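Local coordinates for periplasmic sugar-binding protein (Chloroflexus aurantiacus, PDB 4RXU) that binds D-glucose, held in its pocket as the beta-pyranose, and probably acts as the solute-binding component of an ABC-type sugar transporter, at residues A106-G111 against T124-Y129; Q30-I35 against A313-Q318. One frame throughout, in Å; residues are numbered along the deposited sequence. Where two conformers were deposited one is given.

Contact 1 of 2, residues A106-G111 against T124-Y129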
loop_
_atom_site.group_PDB
_atom_site.type_symbol
_atom_site.label_atom_id
_atom_site.label_comp_id
_atom_site.label_asym_id
_atom_site.label_seq_id
_atom_site.Cartn_x
_atom_site.Cartn_y
_atom_site.Cartn_z
ATOM N N ALA A 106 -13.519 -20.833 -4.776
ATOM C CA ALA A 106 -14.974 -20.962 -4.782
ATOM C C ALA A 106 -15.588 -20.166 -5.926
ATOM O O ALA A 106 -16.535 -20.614 -6.565
ATOM C CB ALA A 106 -15.582 -20.529 -3.448
ATOM N N ALA A 107 -15.058 -18.980 -6.174
ATOM C CA ALA A 107 -15.527 -18.170 -7.292
ATOM C C ALA A 107 -15.248 -18.885 -8.595
ATOM O O ALA A 107 -16.148 -19.051 -9.450
ATOM C CB ALA A 107 -14.832 -16.811 -7.279
ATOM N N ARG A 108 -14.000 -19.314 -8.788
ATOM C CA ARG A 108 -13.656 -20.025 -10.042
ATOM C C ARG A 108 -14.546 -21.252 -10.246
ATOM O O ARG A 108 -14.963 -21.555 -11.376
ATOM C CB ARG A 108 -12.189 -20.463 -10.112
ATOM C CG ARG A 108 -11.848 -21.251 -11.390
ATOM C CD ARG A 108 -10.418 -21.751 -11.404
ATOM N NE ARG A 108 -10.151 -22.502 -10.193
ATOM C CZ ARG A 108 -8.998 -23.084 -9.902
ATOM N NH1 ARG A 108 -7.979 -23.031 -10.749
ATOM N NH2 ARG A 108 -8.876 -23.712 -8.752
ATOM N N ALA A 109 -14.837 -21.959 -9.162
ATOM C CA ALA A 109 -15.618 -23.182 -9.258
ATOM C C ALA A 109 -17.049 -22.954 -9.706
ATOM O O ALA A 109 -17.708 -23.878 -10.207
ATOM C CB ALA A 109 -15.564 -23.909 -7.928
ATOM N N ALA A 110 -17.527 -21.727 -9.518
ATOM C CA ALA A 110 -18.855 -21.334 -9.934
ATOM C C ALA A 110 -18.845 -20.582 -11.261
ATOM O O ALA A 110 -19.872 -20.043 -11.663
ATOM C CB ALA A 110 -19.523 -20.504 -8.837
ATOM N N GLY A 111 -17.707 -20.580 -11.955
ATOM C CA GLY A 111 -17.604 -19.934 -13.248
ATOM C C GLY A 111 -17.470 -18.433 -13.168
ATOM O O GLY A 111 -17.793 -17.729 -14.122
ATOM N N THR A 124 -2.785 -19.942 -5.053
ATOM C CA THR A 124 -3.806 -20.568 -5.892
ATOM C C THR A 124 -3.694 -20.122 -7.323
ATOM O O THR A 124 -3.262 -19.009 -7.625
ATOM C CB THR A 124 -5.262 -20.307 -5.430
ATOM O OG1 THR A 124 -6.167 -20.950 -6.340
ATOM C CG2 THR A 124 -5.602 -18.839 -5.352
ATOM N N ASP A 125 -4.125 -20.994 -8.215
ATOM C CA ASP A 125 -4.162 -20.542 -9.615
ATOM C C ASP A 125 -5.537 -19.956 -10.010
ATOM O O ASP A 125 -5.705 -19.538 -11.152
ATOM C CB ASP A 125 -3.635 -21.591 -10.596
ATOM C CG ASP A 125 -4.384 -22.869 -10.534
ATOM O OD1 ASP A 125 -5.360 -22.960 -9.765
ATOM O OD2 ASP A 125 -3.982 -23.801 -11.260
ATOM N N ALA A 126 -6.443 -19.846 -9.038
ATOM C CA ALA A 126 -7.764 -19.269 -9.213
ATOM C C ALA A 126 -7.761 -17.750 -9.191
ATOM O O ALA A 126 -8.684 -17.157 -8.669
ATOM C CB ALA A 126 -8.726 -19.799 -8.139
ATOM N N VAL A 127 -6.739 -17.122 -9.751
ATOM C CA VAL A 127 -6.749 -15.676 -9.924
ATOM C C VAL A 127 -6.564 -15.398 -11.414
ATOM O O VAL A 127 -5.559 -15.847 -11.986
ATOM C CB VAL A 127 -5.650 -14.980 -9.101
ATOM C CG1 VAL A 127 -5.800 -13.486 -9.262
ATOM C CG2 VAL A 127 -5.697 -15.397 -7.635
ATOM N N ASP A 128 -7.519 -14.711 -12.046
ATOM C CA ASP A 128 -7.443 -14.472 -13.498
ATOM C C ASP A 128 -6.599 -13.252 -13.850
ATOM O O ASP A 128 -5.812 -13.293 -14.782
ATOM C CB ASP A 128 -8.836 -14.387 -14.090
ATOM C CG ASP A 128 -9.575 -15.683 -13.909
ATOM O OD1 ASP A 128 -9.148 -16.686 -14.508
ATOM O OD2 ASP A 128 -10.517 -15.718 -13.109
ATOM N N TYR A 129 -6.792 -12.168 -13.097
ATOM C CA TYR A 129 -6.087 -10.880 -13.339
ATOM C C TYR A 129 -5.771 -10.240 -12.016
ATOM O O TYR A 129 -6.448 -10.497 -11.001
ATOM C CB TYR A 129 -6.926 -9.905 -14.207
ATOM C CG TYR A 129 -7.225 -10.520 -15.531
ATOM C CD1 TYR A 129 -6.299 -10.456 -16.570
ATOM C CD2 TYR A 129 -8.383 -11.283 -15.711
ATOM C CE1 TYR A 129 -6.532 -11.103 -17.772
ATOM C CE2 TYR A 129 -8.620 -11.942 -16.905
ATOM C CZ TYR A 129 -7.687 -11.843 -17.930
ATOM O OH TYR A 129 -7.871 -12.453 -19.143
HETATM O O HOH W 1 -6.025 -25.587 -11.412
#
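R108, near the end of helix 101-109, reaches across to D125 and A126 in segment 124-129. Its CG lies anti to the backbone N (chi1 178°) and the chain runs extended until it bends at chi3, which turns the guanidinium over the methyl of A126. A126 CB sits under one face of the guanidinium, off-centre toward the rim and 3.7 Å from R108 NE. At the edge of the group, R108 NH1 forms a salt bridge of 2.8 Å with D125 OD1. The bond is bent: the donor comes from above the carboxylate plane, and the two flat groups stand 76° apart. Both side chains have two deposited conformers, and the bridge may not hold in the others. In this periplasmic binding protein fold the segment ends the loop between the parallel strands 113-117 and 129-133, while A107 packs the helix against V114. An ST turn shapes the loop, T124 OG1 accepting from A126 N at 2.9 Å; the same OG1 is hydrogen-bonded to E105, one helical turn before R108. Just beyond R108 a Schellman motif ends the helix, with G111 at positive phi. Water 1 donates to D125 OD2 at 2.7 Å and bonds weakly with R108 NH1.

Contact 2 of 2, residues Q30-I35 against A313-Q318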
loop_
_atom_site.group_PDB
_atom_site.type_symbol
_atom_site.label_atom_id
_atom_site.label_comp_id
_atom_site.label_asym_id
_atom_site.label_seq_id
_atom_site.Cartn_x
_atom_site.Cartn_y
_atom_site.Cartn_z
ATOM N N GLN A 30 -27.721 -3.025 -13.859
ATOM C CA GLN A 30 -27.104 -3.911 -12.904
ATOM C C GLN A 30 -26.087 -4.736 -13.680
ATOM O O GLN A 30 -26.424 -5.395 -14.666
ATOM C CB GLN A 30 -28.128 -4.858 -12.293
ATOM C CG GLN A 30 -28.688 -4.470 -10.943
ATOM C CD GLN A 30 -29.575 -5.579 -10.414
ATOM O OE1 GLN A 30 -30.164 -6.336 -11.188
ATOM N NE2 GLN A 30 -29.662 -5.698 -9.096
ATOM N N LEU A 31 -24.839 -4.674 -13.257
ATOM C CA LEU A 31 -23.817 -5.545 -13.818
ATOM C C LEU A 31 -23.623 -6.764 -12.925
ATOM O O LEU A 31 -23.703 -6.669 -11.706
ATOM C CB LEU A 31 -22.482 -4.803 -13.954
ATOM C CG LEU A 31 -22.462 -3.602 -14.897
ATOM C CD1 LEU A 31 -21.034 -3.087 -14.995
ATOM C CD2 LEU A 31 -23.013 -3.913 -16.271
ATOM N N ALA A 32 -23.332 -7.898 -13.554
ATOM C CA ALA A 32 -23.041 -9.149 -12.840
ATOM C C ALA A 32 -21.607 -9.155 -12.348
ATOM O O ALA A 32 -20.762 -9.986 -12.726
ATOM C CB ALA A 32 -23.343 -10.347 -13.716
ATOM N N VAL A 33 -21.366 -8.202 -11.472
ATOM C CA VAL A 33 -20.045 -7.927 -10.900
ATOM C C VAL A 33 -20.260 -7.653 -9.409
ATOM O O VAL A 33 -21.272 -7.053 -9.027
ATOM C CB VAL A 33 -19.360 -6.715 -11.556
ATOM C CG1 VAL A 33 -17.994 -6.455 -10.924
ATOM C CG2 VAL A 33 -19.206 -6.937 -13.043
ATOM N N GLY A 34 -19.307 -8.092 -8.589
ATOM C CA GLY A 34 -19.303 -7.804 -7.166
ATOM C C GLY A 34 -17.919 -7.347 -6.776
ATOM O O GLY A 34 -16.919 -7.799 -7.352
ATOM N N ILE A 35 -17.875 -6.393 -5.848
ATOM C CA ILE A 35 -16.630 -5.827 -5.348
ATOM C C ILE A 35 -16.497 -6.145 -3.874
ATOM O O ILE A 35 -17.437 -5.903 -3.114
ATOM C CB ILE A 35 -16.584 -4.306 -5.549
ATOM C CG1 ILE A 35 -16.563 -3.969 -7.046
ATOM C CG2 ILE A 35 -15.356 -3.687 -4.878
ATOM C CD1 ILE A 35 -16.874 -2.502 -7.341
ATOM N N ALA A 313 -15.098 -6.012 -19.883
ATOM C CA ALA A 313 -14.594 -6.853 -20.985
ATOM C C ALA A 313 -15.000 -8.313 -20.762
ATOM O O ALA A 313 -15.544 -8.979 -21.652
ATOM C CB ALA A 313 -13.075 -6.718 -21.141
ATOM N N LEU A 314 -14.774 -8.811 -19.557
ATOM C CA LEU A 314 -15.161 -10.192 -19.238
ATOM C C LEU A 314 -16.655 -10.462 -19.348
ATOM O O LEU A 314 -17.061 -11.533 -19.767
ATOM C CB LEU A 314 -14.643 -10.554 -17.855
ATOM C CG LEU A 314 -13.123 -10.584 -17.746
ATOM C CD1 LEU A 314 -12.680 -10.516 -16.302
ATOM C CD2 LEU A 314 -12.553 -11.827 -18.383
ATOM N N LEU A 315 -17.468 -9.480 -18.987
ATOM C CA LEU A 315 -18.910 -9.620 -19.100
ATOM C C LEU A 315 -19.353 -9.761 -20.546
ATOM O O LEU A 315 -20.364 -10.399 -20.843
ATOM C CB LEU A 315 -19.595 -8.417 -18.475
ATOM C CG LEU A 315 -19.559 -8.359 -16.944
ATOM C CD1 LEU A 315 -20.249 -7.066 -16.524
ATOM C CD2 LEU A 315 -20.218 -9.575 -16.291
ATOM N N GLN A 316 -18.568 -9.140 -21.424
ATOM C CA GLN A 316 -18.756 -9.196 -22.882
ATOM C C GLN A 316 -18.053 -10.392 -23.522
ATOM O O GLN A 316 -17.938 -10.462 -24.744
ATOM C CB GLN A 316 -18.218 -7.916 -23.524
ATOM C CG GLN A 316 -19.033 -6.677 -23.203
ATOM C CD GLN A 316 -18.345 -5.373 -23.579
ATOM O OE1 GLN A 316 -19.017 -4.382 -23.868
ATOM N NE2 GLN A 316 -17.015 -5.362 -23.585
ATOM N N ASP A 317 -17.577 -11.329 -22.706
ATOM C CA ASP A 317 -16.891 -12.518 -23.204
ATOM C C ASP A 317 -15.600 -12.154 -23.977
ATOM O O ASP A 317 -15.175 -12.848 -24.910
ATOM C CB ASP A 317 -17.852 -13.361 -24.057
ATOM C CG ASP A 317 -19.035 -13.894 -23.254
ATOM O OD1 ASP A 317 -18.800 -14.598 -22.241
ATOM O OD2 ASP A 317 -20.197 -13.622 -23.643
ATOM N N GLN A 318 -14.991 -11.050 -23.556
ATOM C CA GLN A 318 -13.680 -10.611 -24.066
ATOM C C GLN A 318 -12.627 -10.605 -22.921
ATOM O O GLN A 318 -12.957 -10.621 -21.746
ATOM C CB GLN A 318 -13.806 -9.232 -24.749
ATOM C CG GLN A 318 -14.767 -9.223 -25.943
ATOM C CD GLN A 318 -14.962 -7.857 -26.576
ATOM O OE1 GLN A 318 -14.549 -6.834 -26.039
ATOM N NE2 GLN A 318 -15.605 -7.847 -27.730
#
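With CG anti to the carbonyl carbon (chi1 -73°), CD1 continuing the extended path (chi2 178°) and CD2 turned off to one side, L315 stretches from the last turn of helix 300-315 to the chain at L31, A32 and V33. On the strand side, V33 has CG1 anti to its backbone N (chi1 179°), which leaves CG2 as the methyl that meets the leucine. The two branches of L315 divide the work. L315 CD1 packs against V33 CG2 at 3.6 Å and reaches L31 CB at 4.1 Å; L315 CD2 lies 4.1 Å from A32 CB and 3.6 Å from A32 O, a carbon against a carbonyl oxygen. A32 centres an inverse gamma turn, where strand 29-37 bends a corner, and L315 fits against this bend. V33 and L315 both also touch V89 of the neighbouring parallel strand 89-92, so the end of the helix packs across a face of the sheet, over strands 29-37 and 89-92, in a lobe of the periplasmic binding protein fold. Beyond L315 the helix closes with a Schellman motif that has D317 at positive phi. With an alanine in place of L315 both branches are gone, and a gap would probably open beside V33 CG2 and at the corner around A32. No hydrogen bond or salt bridge crosses between the segments; the attachment of helix to strand rests on van der Waals contact, mostly between aliphatic groups, whose strength depends on shape and burial rather than on the direction of any bond.

Overall arrangement
Contact 1 is nested inside the long chain loop that contact 2 closes, and their centres lie 15 Å apart. They meet directly where Y129 CE2 packs on L314 CD2 at 4.2 Å. Both belong to one lobe and sit peripherally, about 24 and 26 Å from the centre of the chain to the centres of contacts 1 and 2. None of their residues lines the glucose pocket, but the elements they join lead to it: strand 29-37 runs on toward E42, R44 and W45, D118 and R119 follow strand 113-117, and K298 precedes helix 300-315, with contact 2 at the far end of that helix.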